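Local atomic coordinates of probable Rab-related GTPase (Acanthamoeba polyphaga mimivirus, PDB entry 5XC5), a protein that binds GTP with magnesium as a Rab-family small GTPase of a giant virus and may take part in protein transport. Residues 88-91 with 92-95; 136-139 with 140-144. The protein carries 1 engineered substitution. All blocks are in the same frame, centred on the assembly; numbering follows the deposited sequence.

Contacts 1 and 2 lie at opposite kinds of helix end: 88-95 starts helix 91-107, while helix 132-141 finishes within 136-144. Their centres are about 16 Å apart. They touch where Phe94 CZ packs on Phe138 CB at 4.1 Å, and Phe138 also packs on Val97 and Ile101, giving the two helices a shared apolar seam. Contact 1 is partly buried and near the nucleotide side, with Ser93 close to Val16 of the phosphate-binding loop; contact 2 is a surface contact farther off. At the helix start, carboxylate and hydroxyl engage backbone amide and carbonyl. At the helix end, a side-chain amide takes up a backbone carbonyl, while two cysteines face the sheet.

Contact 1: 88-91 with 92-95; sequences VTDR and ESFD
Asp90 and Ser93 meet across the first turn of helix 91-107, where Asp90 O accepts from Phe94 N at 3.2 Å and Arg91 O accepts from Asp95 N at 2.9 Å. Asp90 is the N-cap: with CG anti to its own nitrogen (chi1 -175°), the carboxylate swings over the helix start and OD1 takes the Ser93 N-H at 3.2 Å, met from above the carboxylate plane. Ser93 answers with its hydroxyl. OG donates to Asp90 O at 2.7 Å, on a lone pair in the carbonyl plane, which gives that oxygen two donors. A water lies 2.9 Å from both Asp90 OD1 and Glu92 OE1, oxygens themselves 4.8 Å apart, and probably eases the repulsion of the two carboxylates.

Farther along, the Arg91 chain bends at chi2 and runs beside Phe94. Phe94 CD2 sits over the centre of one guanidinium face, with the two planes 72° apart. Arg91 NE makes only a weak, long salt bridge to Asp95 OD1, 3.4 Å away; a second water donates to Asp95 OD2 at 2.8 Å. The stronger partner of the guanidinium is Glu134, which NH2 reaches on helix 132-141.

Ser93 OG also bonds to Asp87 N at the end of strand 81-87, and Phe94 packs edge-to-face on Phe86, so this strand-to-helix turn is fastened back onto the sheet.

Contact 2: 136-139 with 140-144; sequences KKFC and RDNDC. With ACT (acetate ion), chain E.
One face of the Phe138 ring carries the Asn142 amide: ND2 stands 3.2 Å above the ring plane, offset toward the rim, with the ring and amide planes 28° apart. Cys144 SG approaches the same ring obliquely, 5.4 Å from its centroid. At the edge of the Arg140 guanidinium lies an acetate ion, probably from the crystallisation liquor; NH1 donates to its O at 2.8 Å and NH2 to its OXT at 2.9 Å.

Asn142 ND2 donates to Phe138 O at 2.8 Å, with that oxygen close to the Asn142 amide plane; the bond limits the amide's rotation and is consistent with its flat placement over the ring. Asp141 N reaches the same oxygen from the opposite face of the carbonyl plane. The Lys137 chain bends back, and NZ meets the syn lone pair of Asp141 OD2 at 3.1 Å in a salt bridge. Cys139 SG and Cys144 SG pack 3.8 Å apart, both against Val116 of strand 113-119, while Phe138 leans on Val97, Tyr98 and Ile101 of helix 91-107.

This is the C-terminal end of a beta-alpha-beta crossover helix, where 132-141 turns into edge strand 145-148 of the Ras-type GTPase fold.

Contact 1: 88-91 with 92-95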
# COMPACT_ATOMS: atom_id res chain seq x y z
N VAL A 88 7.40 9.87 -2.59
CA VAL A 88 8.40 10.14 -3.63
C VAL A 88 9.41 11.21 -3.23
O VAL A 88 10.49 11.28 -3.83
CB VAL A 88 7.77 10.46 -5.00
CG1 VAL A 88 7.05 9.24 -5.57
CG2 VAL A 88 6.83 11.66 -4.89
N THR A 89 9.08 12.06 -2.25
CA THR A 89 10.03 13.07 -1.77
C THR A 89 10.85 12.59 -0.58
O THR A 89 11.75 13.31 -0.15
CB THR A 89 9.32 14.37 -1.35
OG1 THR A 89 8.56 14.14 -0.15
CG2 THR A 89 8.40 14.87 -2.43
N ASP A 90 10.53 11.44 -0.02
CA ASP A 90 11.13 10.94 1.22
C ASP A 90 12.04 9.78 0.82
O ASP A 90 11.59 8.64 0.68
CB ASP A 90 10.01 10.53 2.18
CG ASP A 90 10.51 10.11 3.54
OD1 ASP A 90 11.71 9.79 3.70
OD2 ASP A 90 9.67 10.06 4.47
N ARG A 91 13.32 10.08 0.64
CA ARG A 91 14.26 9.09 0.15
C ARG A 91 14.37 7.89 1.09
O ARG A 91 14.42 6.74 0.65
CB ARG A 91 15.63 9.73 -0.04
CG ARG A 91 16.66 8.78 -0.58
CD ARG A 91 16.30 8.36 -1.98
NE ARG A 91 16.99 7.16 -2.41
CZ ARG A 91 17.18 6.82 -3.67
NH1 ARG A 91 17.83 5.69 -3.97
NH2 ARG A 91 16.74 7.60 -4.65
N GLU A 92 14.44 8.15 2.40
CA GLU A 92 14.51 7.06 3.36
C GLU A 92 13.28 6.16 3.25
O GLU A 92 13.39 4.93 3.38
CB GLU A 92 14.66 7.62 4.77
CG GLU A 92 14.68 6.58 5.87
CD GLU A 92 14.81 7.19 7.26
OE1 GLU A 92 14.47 8.40 7.42
OE2 GLU A 92 15.22 6.48 8.19
N SER A 93 12.10 6.74 3.01
CA SER A 93 10.90 5.91 2.89
C SER A 93 11.00 4.97 1.70
O SER A 93 10.52 3.83 1.75
CB SER A 93 9.63 6.78 2.85
OG SER A 93 9.36 7.32 1.57
N PHE A 94 11.63 5.43 0.61
CA PHE A 94 11.87 4.54 -0.52
C PHE A 94 12.90 3.46 -0.18
O PHE A 94 12.69 2.28 -0.48
CB PHE A 94 12.29 5.32 -1.77
CG PHE A 94 12.67 4.44 -2.91
CD1 PHE A 94 11.70 3.74 -3.61
CD2 PHE A 94 14.00 4.28 -3.26
CE1 PHE A 94 12.04 2.90 -4.65
CE2 PHE A 94 14.36 3.44 -4.31
CZ PHE A 94 13.38 2.75 -5.01
N ASP A 95 14.02 3.85 0.43
CA ASP A 95 15.00 2.83 0.81
C ASP A 95 14.38 1.80 1.76
O ASP A 95 14.74 0.62 1.70
CB ASP A 95 16.24 3.49 1.42
CG ASP A 95 16.97 4.41 0.45
OD1 ASP A 95 16.90 4.18 -0.78
OD2 ASP A 95 17.64 5.35 0.91
O HOH W 1 11.92 9.42 6.57
O HOH W 2 19.56 6.44 -0.88

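Contact 2: 136-139 with 140-144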
# COMPACT_ATOMS: atom_id res chain seq x y z
N LYS A 136 11.10 1.47 -11.06
CA LYS A 136 10.88 0.33 -11.95
C LYS A 136 11.97 -0.72 -11.78
O LYS A 136 11.68 -1.92 -11.74
CB LYS A 136 10.80 0.80 -13.40
CG LYS A 136 9.57 1.64 -13.73
CD LYS A 136 9.65 2.20 -15.14
CE LYS A 136 8.53 3.20 -15.40
NZ LYS A 136 7.21 2.55 -15.66
N LYS A 137 13.23 -0.28 -11.69
CA LYS A 137 14.33 -1.23 -11.52
C LYS A 137 14.22 -1.98 -10.20
O LYS A 137 14.41 -3.20 -10.16
CB LYS A 137 15.66 -0.49 -11.62
CG LYS A 137 16.86 -1.34 -11.26
CD LYS A 137 17.01 -2.53 -12.20
CE LYS A 137 18.48 -2.88 -12.41
NZ LYS A 137 19.15 -3.08 -11.09
N PHE A 138 13.91 -1.28 -9.11
CA PHE A 138 13.72 -1.96 -7.84
C PHE A 138 12.67 -3.05 -7.96
O PHE A 138 12.87 -4.18 -7.50
CB PHE A 138 13.33 -0.96 -6.74
CG PHE A 138 12.96 -1.63 -5.46
CD1 PHE A 138 13.93 -1.93 -4.52
CD2 PHE A 138 11.65 -2.01 -5.21
CE1 PHE A 138 13.61 -2.58 -3.35
CE2 PHE A 138 11.31 -2.67 -4.04
CZ PHE A 138 12.30 -2.96 -3.11
N CYS A 139 11.52 -2.73 -8.55
CA CYS A 139 10.45 -3.72 -8.62
C CYS A 139 10.81 -4.88 -9.53
O CYS A 139 10.44 -6.03 -9.26
CB CYS A 139 9.14 -3.04 -9.03
SG CYS A 139 8.54 -1.85 -7.80
N ARG A 140 11.55 -4.60 -10.61
CA ARG A 140 11.98 -5.67 -11.50
C ARG A 140 12.82 -6.70 -10.77
O ARG A 140 12.83 -7.87 -11.15
CB ARG A 140 12.77 -5.10 -12.68
CG ARG A 140 13.16 -6.13 -13.76
CD ARG A 140 11.91 -6.71 -14.38
NE ARG A 140 12.17 -7.73 -15.39
CZ ARG A 140 12.39 -9.01 -15.11
NH1 ARG A 140 12.42 -9.41 -13.85
NH2 ARG A 140 12.59 -9.88 -16.09
N ASP A 141 13.52 -6.28 -9.71
CA ASP A 141 14.44 -7.13 -8.97
C ASP A 141 13.82 -7.81 -7.76
O ASP A 141 14.44 -8.71 -7.19
CB ASP A 141 15.63 -6.29 -8.48
CG ASP A 141 16.54 -5.83 -9.62
OD1 ASP A 141 16.43 -6.38 -10.73
OD2 ASP A 141 17.35 -4.91 -9.38
N ASN A 142 12.60 -7.43 -7.37
CA ASN A 142 12.06 -7.87 -6.09
C ASN A 142 10.69 -8.52 -6.21
O ASN A 142 9.95 -8.58 -5.23
CB ASN A 142 12.05 -6.71 -5.08
CG ASN A 142 13.45 -6.34 -4.63
OD1 ASN A 142 14.04 -7.04 -3.80
ND2 ASN A 142 13.99 -5.26 -5.18
N ASP A 143 10.33 -9.01 -7.40
CA ASP A 143 9.12 -9.80 -7.60
C ASP A 143 7.88 -9.05 -7.10
O ASP A 143 7.07 -9.57 -6.33
CB ASP A 143 9.25 -11.18 -6.95
CG ASP A 143 8.10 -12.11 -7.27
OD1 ASP A 143 7.46 -11.94 -8.34
OD2 ASP A 143 7.83 -13.01 -6.45
N CYS A 144 7.74 -7.81 -7.55
CA CYS A 144 6.62 -6.97 -7.15
C CYS A 144 6.33 -5.98 -8.27
O CYS A 144 7.14 -5.79 -9.19
CB CYS A 144 6.89 -6.25 -5.81
SG CYS A 144 8.30 -5.12 -5.81
C ACT E . 12.76 -13.07 -14.53
O ACT E . 12.22 -12.25 -13.76
OXT ACT E . 13.34 -12.62 -15.54
CH3 ACT E . 12.69 -14.52 -14.25
O HOH W 3 8.87 -7.99 -10.49